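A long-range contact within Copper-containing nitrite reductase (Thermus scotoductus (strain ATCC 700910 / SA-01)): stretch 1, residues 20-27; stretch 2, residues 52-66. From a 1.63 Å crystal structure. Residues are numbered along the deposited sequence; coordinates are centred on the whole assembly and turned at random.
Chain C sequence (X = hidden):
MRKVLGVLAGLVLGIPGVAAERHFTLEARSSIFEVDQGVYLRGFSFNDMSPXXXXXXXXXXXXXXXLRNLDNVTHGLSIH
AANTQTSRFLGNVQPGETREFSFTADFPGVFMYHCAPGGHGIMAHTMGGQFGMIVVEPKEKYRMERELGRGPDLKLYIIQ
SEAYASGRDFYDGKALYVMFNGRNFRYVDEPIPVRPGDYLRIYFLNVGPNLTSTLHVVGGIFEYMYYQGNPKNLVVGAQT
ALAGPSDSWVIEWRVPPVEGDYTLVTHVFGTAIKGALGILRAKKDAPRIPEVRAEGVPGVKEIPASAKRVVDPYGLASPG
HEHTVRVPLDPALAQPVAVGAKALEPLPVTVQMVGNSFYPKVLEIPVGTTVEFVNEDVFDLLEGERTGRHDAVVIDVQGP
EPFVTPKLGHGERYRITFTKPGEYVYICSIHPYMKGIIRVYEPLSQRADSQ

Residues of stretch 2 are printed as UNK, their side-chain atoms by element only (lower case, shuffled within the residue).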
ATOM      1  N   ALA C  20       2.239  15.518 -39.683  1.00 44.53           N
ATOM      2  CA  ALA C  20       0.934  14.878 -40.062  1.00 46.30           C
ATOM      3  C   ALA C  20      -0.239  15.312 -39.187  1.00 45.27           C
ATOM      4  O   ALA C  20      -0.055  15.758 -38.056  1.00 44.31           O
ATOM      5  CB  ALA C  20       1.054  13.359 -40.030  1.00 48.62           C
ATOM      6  N   GLU C  21      -1.441  15.186 -39.733  1.00 44.88           N
ATOM      7  CA  GLU C  21      -2.670  15.291 -38.953  1.00 44.93           C
ATOM      8  C   GLU C  21      -3.186  13.890 -38.764  1.00 43.04           C
ATOM      9  O   GLU C  21      -3.265  13.114 -39.729  1.00 41.84           O
ATOM     10  CB  GLU C  21      -3.698  16.156 -39.658  1.00 49.48           C
ATOM     11  CG  GLU C  21      -3.194  17.582 -39.850  1.00 56.57           C
ATOM     12  CD  GLU C  21      -4.277  18.533 -40.316  1.00 62.25           C
ATOM     13  OE1 GLU C  21      -5.298  18.661 -39.607  1.00 66.93           O
ATOM     14  OE2 GLU C  21      -4.104  19.157 -41.389  1.00 68.95           O
ATOM     15  N   ARG C  22      -3.503  13.561 -37.515  1.00 35.63           N
ATOM     16  CA  ARG C  22      -3.901  12.226 -37.126  1.00 35.54           C
ATOM     17  C   ARG C  22      -5.228  12.349 -36.435  1.00 34.45           C
ATOM     18  O   ARG C  22      -5.415  13.244 -35.604  1.00 36.26           O
ATOM     19  CB  ARG C  22      -2.867  11.630 -36.165  1.00 36.23           C
ATOM     20  CG  ARG C  22      -1.467  11.465 -36.735  1.00 39.18           C
ATOM     21  CD  ARG C  22      -1.482  10.560 -37.968  1.00 42.86           C
ATOM     22  NE  ARG C  22      -2.303   9.374 -37.709  1.00 42.32           N
ATOM     23  CZ  ARG C  22      -1.921   8.326 -36.969  1.00 45.55           C
ATOM     24  NH1 ARG C  22      -0.692   8.262 -36.440  1.00 43.81           N
ATOM     25  NH2 ARG C  22      -2.765   7.310 -36.779  1.00 44.92           N
ATOM     26  N   HIS C  23      -6.142  11.439 -36.729  1.00 32.52           N
ATOM     27  CA  HIS C  23      -7.460  11.519 -36.168  1.00 33.32           C
ATOM     28  C   HIS C  23      -7.848  10.219 -35.486  1.00 31.06           C
ATOM     29  O   HIS C  23      -7.678   9.144 -36.055  1.00 30.27           O
ATOM     30  CB  HIS C  23      -8.470  11.898 -37.260  1.00 38.53           C
ATOM     31  CG  HIS C  23      -9.862  12.028 -36.740  1.00 45.76           C
ATOM     32  ND1 HIS C  23     -10.958  11.515 -37.395  1.00 50.60           N
ATOM     33  CD2 HIS C  23     -10.327  12.563 -35.584  1.00 47.95           C
ATOM     34  CE1 HIS C  23     -12.043  11.746 -36.675  1.00 51.45           C
ATOM     35  NE2 HIS C  23     -11.683  12.369 -35.563  1.00 48.89           N
ATOM     36  N   PHE C  24      -8.370  10.333 -34.260  1.00 29.12           N
ATOM     37  CA  PHE C  24      -8.768   9.199 -33.453  1.00 27.65           C
ATOM     38  C   PHE C  24     -10.155   9.414 -32.871  1.00 27.70           C
ATOM     39  O   PHE C  24     -10.484  10.528 -32.430  1.00 29.13           O
ATOM     40  CB  PHE C  24      -7.765   8.969 -32.293  1.00 28.48           C
ATOM     41  CG  PHE C  24      -6.331   8.771 -32.738  1.00 29.61           C
ATOM     42  CD1 PHE C  24      -5.904   7.555 -33.262  1.00 31.17           C
ATOM     43  CD2 PHE C  24      -5.419   9.814 -32.658  1.00 29.68           C
ATOM     44  CE1 PHE C  24      -4.585   7.371 -33.659  1.00 32.38           C
ATOM     45  CE2 PHE C  24      -4.097   9.650 -33.056  1.00 31.28           C
ATOM     46  CZ  PHE C  24      -3.675   8.423 -33.562  1.00 31.32           C
ATOM     47  N   THR C  25     -10.940   8.334 -32.810  1.00 26.89           N
ATOM     48  CA  THR C  25     -12.279   8.369 -32.248  1.00 28.69           C
ATOM     49  C   THR C  25     -12.373   7.487 -30.996  1.00 28.06           C
ATOM     50  O   THR C  25     -12.045   6.305 -31.042  1.00 27.01           O
ATOM     51  CB  THR C  25     -13.351   7.963 -33.272  1.00 31.19           C
ATOM     52  OG1 THR C  25     -13.253   8.825 -34.418  1.00 34.37           O
ATOM     53  CG2 THR C  25     -14.753   8.133 -32.664  1.00 32.48           C
ATOM     54  N   LEU C  26     -12.739   8.096 -29.862  1.00 25.95           N
ATOM     55  CA  LEU C  26     -13.014   7.355 -28.626  1.00 27.45           C
ATOM     56  C   LEU C  26     -14.497   7.387 -28.271  1.00 26.79           C
ATOM     57  O   LEU C  26     -15.106   8.474 -28.254  1.00 29.18           O
ATOM     58  CB  LEU C  26     -12.176   7.929 -27.463  1.00 27.97           C
ATOM     59  CG  LEU C  26     -10.657   7.850 -27.631  1.00 29.68           C
ATOM     60  CD1 LEU C  26      -9.937   8.597 -26.527  1.00 30.00           C
ATOM     61  CD2 LEU C  26     -10.181   6.394 -27.679  1.00 30.19           C
ATOM     62  N   GLU C  27     -15.057   6.227 -27.928  1.00 25.43           N
ATOM     63  CA  GLU C  27     -16.453   6.072 -27.618  1.00 27.17           C
ATOM     64  C   GLU C  27     -16.678   5.559 -26.186  1.00 28.10           C
ATOM     65  O   GLU C  27     -16.447   4.379 -25.888  1.00 27.49           O
ATOM     66  CB  GLU C  27     -17.118   5.127 -28.635  1.00 28.82           C
ATOM     67  CG  GLU C  27     -16.989   5.620 -30.079  1.00 30.82           C
ATOM     68  CD  GLU C  27     -17.866   4.851 -31.063  1.00 35.67           C
ATOM     69  OE1 GLU C  27     -18.111   3.647 -30.834  1.00 35.97           O
ATOM     70  OE2 GLU C  27     -18.308   5.457 -32.066  1.00 36.83           O
ATOM     71  N   UNK C  52      -8.267   0.656 -23.277  1.00 21.36           N
ATOM     72  CA  UNK C  52      -8.893   1.097 -24.511  1.00 23.20           C
ATOM     73  C   UNK C  52      -7.960   1.133 -25.733  1.00 23.47           C
ATOM     74  O   UNK C  52      -6.814   0.681 -25.651  1.00 23.68           O
ATOM     75  N   UNK C  53      -8.447   1.664 -26.862  1.00 23.09           N
ATOM     76  CA  UNK C  53      -7.652   1.804 -28.078  1.00 25.66           C
ATOM     77  C   UNK C  53      -6.311   2.465 -27.837  1.00 23.14           C
ATOM     78  O   UNK C  53      -6.257   3.458 -27.139  1.00 23.90           O
ATOM     79  c   UNK C  53      -9.910   2.323 -28.553  1.00 24.03           C
ATOM     80  c   UNK C  53      -8.539   2.714 -28.962  1.00 25.25           C
ATOM     81  c   UNK C  53      -9.796   2.234 -27.053  1.00 23.71           C
ATOM     82  N   UNK C  54      -5.254   1.898 -28.382  1.00 21.77           N
ATOM     83  CA  UNK C  54      -3.912   2.465 -28.274  1.00 22.64           C
ATOM     84  C   UNK C  54      -3.682   3.409 -29.427  1.00 23.52           C
ATOM     85  O   UNK C  54      -3.869   3.004 -30.585  1.00 23.36           O
ATOM     86  c   UNK C  54      -1.417   1.872 -28.172  1.00 24.76           C
ATOM     87  c   UNK C  54      -2.848   1.344 -28.290  1.00 22.85           C
ATOM     88  s   UNK C  54      -0.142   0.577 -28.241  1.00 26.32           S
ATOM     89  c   UNK C  54      -0.083   0.245 -30.006  1.00 28.29           C
ATOM     90  N   UNK C  55      -3.244   4.644 -29.128  1.00 23.35           N
ATOM     91  CA  UNK C  55      -2.974   5.681 -30.129  1.00 24.11           C
ATOM     92  C   UNK C  55      -1.493   5.911 -30.250  1.00 25.43           C
ATOM     93  O   UNK C  55      -0.808   6.023 -29.232  1.00 24.26           O
ATOM     94  c   UNK C  55      -6.045   6.124 -29.898  1.00 27.83           C
ATOM     95  c   UNK C  55      -5.576   8.290 -28.701  1.00 30.17           C
ATOM     96  c   UNK C  55      -5.037   6.894 -29.060  1.00 27.97           C
ATOM     97  c   UNK C  55      -3.663   6.997 -29.727  1.00 26.60           C
ATOM     98  N   UNK C  56      -0.964   5.950 -31.478  1.00 24.48           N
ATOM     99  CA  UNK C  56       0.457   6.199 -31.705  1.00 25.06           C
ATOM    100  C   UNK C  56       0.610   7.306 -32.744  1.00 26.84           C
ATOM    101  O   UNK C  56       0.047   7.208 -33.841  1.00 27.81           O
ATOM    102  c   UNK C  56       1.188   4.932 -32.217  1.00 26.28           C
ATOM    103  c   UNK C  56       2.662   5.223 -32.476  1.00 27.37           C
ATOM    104  c   UNK C  56       1.029   3.788 -31.225  1.00 26.81           C
ATOM    105  N   UNK C  57       1.372   8.337 -32.393  1.00 25.71           N
ATOM    106  CA  UNK C  57       1.676   9.459 -33.273  1.00 25.82           C
ATOM    107  C   UNK C  57       3.152   9.770 -33.206  1.00 26.53           C
ATOM    108  O   UNK C  57       3.894   9.163 -32.412  1.00 24.85           O
ATOM    109  c   UNK C  57       0.836  10.719 -32.933  1.00 25.86           C
ATOM    110  c   UNK C  57       1.301  11.379 -31.629  1.00 26.71           C
ATOM    111  c   UNK C  57      -0.651  10.371 -32.867  1.00 25.69           C
ATOM    112  N   UNK C  58       3.586  10.688 -34.075  1.00 25.82           N
ATOM    113  CA  UNK C  58       4.958  11.189 -34.087  1.00 29.67           C
ATOM    114  C   UNK C  58       5.023  12.553 -33.409  1.00 29.03           C
ATOM    115  O   UNK C  58       4.040  13.308 -33.447  1.00 26.91           O
ATOM    116  o   UNK C  58       5.902   7.732 -35.731  1.00 55.87           O
ATOM    117  c   UNK C  58       5.426  10.018 -36.356  1.00 37.37           C
ATOM    118  o   UNK C  58       7.558   9.146 -35.653  1.00 51.62           O
ATOM    119  c   UNK C  58       6.356   8.896 -35.876  1.00 43.90           C
ATOM    120  c   UNK C  58       5.494  11.311 -35.535  1.00 32.30           C
ATOM    121  N   UNK C  59       6.181  12.856 -32.807  1.00 27.67           N
ATOM    122  CA  UNK C  59       6.468  14.162 -32.213  1.00 30.07           C
ATOM    123  C   UNK C  59       6.248  15.303 -33.235  1.00 32.55           C
ATOM    124  O   UNK C  59       6.736  15.237 -34.377  1.00 30.54           O
ATOM    125  c   UNK C  59       7.887  14.219 -31.665  1.00 30.34           C
ATOM    126  c   UNK C  59       9.662  15.601 -30.415  1.00 31.98           C
ATOM    127  o   UNK C  59      10.051  16.679 -29.923  1.00 33.61           O
ATOM    128  o   UNK C  59      10.388  14.582 -30.450  1.00 32.70           O
ATOM    129  c   UNK C  59       8.260  15.555 -30.993  1.00 31.81           C
ATOM    130  N   UNK C  60       5.511  16.324 -32.819  1.00 29.50           N
ATOM    131  CA  UNK C  60       5.148  17.435 -33.714  1.00 32.71           C
ATOM    132  C   UNK C  60       3.854  17.250 -34.500  1.00 30.94           C
ATOM    133  O   UNK C  60       3.394  18.208 -35.115  1.00 33.78           O
ATOM    134  N   UNK C  61       3.245  16.055 -34.503  1.00 28.54           N
ATOM    135  CA  UNK C  61       1.945  15.867 -35.168  1.00 30.25           C
ATOM    136  C   UNK C  61       0.829  16.693 -34.540  1.00 32.24           C
ATOM    137  O   UNK C  61       0.849  16.995 -33.329  1.00 31.40           O
ATOM    138  o   UNK C  61       3.121  14.052 -36.920  1.00 33.27           O
ATOM    139  c   UNK C  61       1.487  14.403 -35.180  1.00 30.40           C
ATOM    140  o   UNK C  61       2.088  12.292 -36.104  1.00 29.78           O
ATOM    141  c   UNK C  61       2.289  13.527 -36.141  1.00 32.79           C
ATOM    142  N   UNK C  62      -0.160  17.029 -35.371  1.00 31.06           N
ATOM    143  CA  UNK C  62      -1.422  17.575 -34.894  1.00 30.76           C
ATOM    144  C   UNK C  62      -2.369  16.417 -34.640  1.00 29.83           C
ATOM    145  O   UNK C  62      -2.635  15.593 -35.532  1.00 32.79           O
ATOM    146  o   UNK C  62      -1.109  19.671 -36.073  1.00 36.52           O
ATOM    147  c   UNK C  62      -3.325  19.127 -35.391  1.00 32.01           C
ATOM    148  c   UNK C  62      -2.027  18.590 -35.889  1.00 31.01           C
ATOM    149  N   UNK C  63      -2.906  16.354 -33.425  1.00 28.66           N
ATOM    150  CA  UNK C  63      -3.753  15.236 -33.017  1.00 27.97           C
ATOM    151  C   UNK C  63      -5.173  15.747 -32.892  1.00 29.70           C
ATOM    152  O   UNK C  63      -5.434  16.647 -32.077  1.00 29.52           O
ATOM    153  c   UNK C  63      -4.151  13.466 -31.245  1.00 29.11           C
ATOM    154  c   UNK C  63      -3.285  14.651 -31.660  1.00 28.69           C
ATOM    155  c   UNK C  63      -1.803  14.272 -31.713  1.00 30.05           C
ATOM    156  N   UNK C  64      -6.095  15.169 -33.665  1.00 28.75           N
ATOM    157  CA  UNK C  64      -7.509  15.502 -33.580  1.00 31.11           C
ATOM    158  C   UNK C  64      -8.164  14.342 -32.857  1.00 30.18           C
ATOM    159  O   UNK C  64      -7.992  13.205 -33.280  1.00 31.87           O
ATOM    160  c   UNK C  64      -8.178  15.652 -34.982  1.00 34.70           C
ATOM    161  c   UNK C  64      -7.111  18.753 -36.567  1.00 45.31           C
ATOM    162  c   UNK C  64      -7.574  16.712 -35.858  1.00 40.78           C
ATOM    163  n   UNK C  64      -6.530  17.898 -37.391  1.00 48.00           N
ATOM    164  n   UNK C  64      -7.761  18.064 -35.645  1.00 45.44           N
ATOM    165  c   UNK C  64      -6.802  16.615 -36.971  1.00 47.88           C
ATOM    166  N   UNK C  65      -8.914  14.634 -31.794  1.00 26.54           N
ATOM    167  CA  UNK C  65      -9.722  13.648 -31.076  1.00 27.04           C
ATOM    168  C   UNK C  65     -11.216  13.912 -31.307  1.00 28.61           C
ATOM    169  O   UNK C  65     -11.671  15.061 -31.199  1.00 30.01           O
ATOM    170  c   UNK C  65     -10.416  12.771 -28.787  1.00 28.67           C
ATOM    171  c   UNK C  65      -8.004  13.509 -29.182  1.00 31.42           C
ATOM    172  c   UNK C  65      -9.478  13.724 -29.535  1.00 29.27           C
ATOM    173  c   UNK C  65      -7.452  12.142 -29.543  1.00 32.63           C
ATOM    174  N   UNK C  66     -11.974  12.857 -31.578  1.00 26.19           N
ATOM    175  CA  UNK C  66     -13.420  12.913 -31.579  1.00 27.82           C
ATOM    176  C   UNK C  66     -13.861  12.038 -30.436  1.00 28.31           C
ATOM    177  O   UNK C  66     -13.537  10.874 -30.425  1.00 28.16           O
ATOM    178  o   UNK C  66     -13.685  13.301 -33.957  1.00 30.25           O
ATOM    179  c   UNK C  66     -15.529  12.295 -32.827  1.00 30.88           C
ATOM    180  c   UNK C  66     -14.030  12.393 -32.905  1.00 30.57           C
TER
HETATM  181  O   HOH W   1       1.767   9.763 -37.394  1.00 35.20           O

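Position 52 has no side-chain atoms and touches nothing on stretch 1: Gly52. At position 53 three carbons close a ring onto the backbone N, one of them 4.2 Å from Leu26 CD2: Pro53. Position 54 carries two carbons, a sulfur and a terminal carbon, unbranched, pointing away from stretch 1: Met54.

Position 55 has four carbons forked at the second, hence Leu55. Its CB sits 4.0 Å from the centroid of the Phe24 ring and 9° off the ring normal, a CH-pi contact over the face, while CD2 lies 3.7 Å from Phe24 CD1. Position 56 has one carbon carrying two more and points away: Val56. Its backbone O accepts a hydrogen bond from Arg22 NH1 at 2.9 Å. Position 57 repeats that three-carbon fork but reaches the edge of the Phe24 ring; it is Val57, CG1 to Phe24 CE2 3.5 Å.

Positions 58 and 59 each have three carbons, the third bearing two oxygens, and neither touches stretch 1: Glu58 and Glu59. Position 60 lacks a side chain; phi/psi of 89/-10° would jam a CB against the preceding carbonyl O, as suits Gly60 within a type II turn. Position 61 has two carbons, the second with two oxygens, one of them near Ala20 N: Asp61. OD1 accepts from Ala20 N at 3.2 Å; OD2 accepts from Glu58 N at 3.0 Å, bracing the turn, and a water links OD2 to Arg22 NH1.

Position 62, one carbon bearing an oxygen and a carbon, lies beside Glu21: Thr62. Position 63 is a three-carbon fork near the Phe24 ring edge: Val63, CG1 to Phe24 CD2 4.1 Å. Position 64 has a carbon and a five-membered ring of three carbons and two nitrogens, one meeting the Glu21 carboxylate: His64, whose NE2 donates to Glu21 OE1 at 2.6 Å and 171°. Position 65 has four carbons forked at the first, one arm two carbons long: Ile65, CD1 to Phe24 CB 4.2 Å. Position 66, one carbon bearing an oxygen and a carbon, is Thr66; His23 NE2 donates to its OG1 at 2.7 Å.

The contact is a parallel strand pairing, the axes of 21-27 and 62-66 lying 21° apart. Its ladder alternates from Thr62 N to Ala20 O (3.0 Å) through to Leu26 N and Thr66 O (2.9 Å). Glu21, His23, Thr62, His64 and Thr66 share the polar face; on the other, Phe24 packs among Leu55, Val57, Val63 and Ile65.

Stretch 2 52-66: GPMLVVEEGDTVHIT
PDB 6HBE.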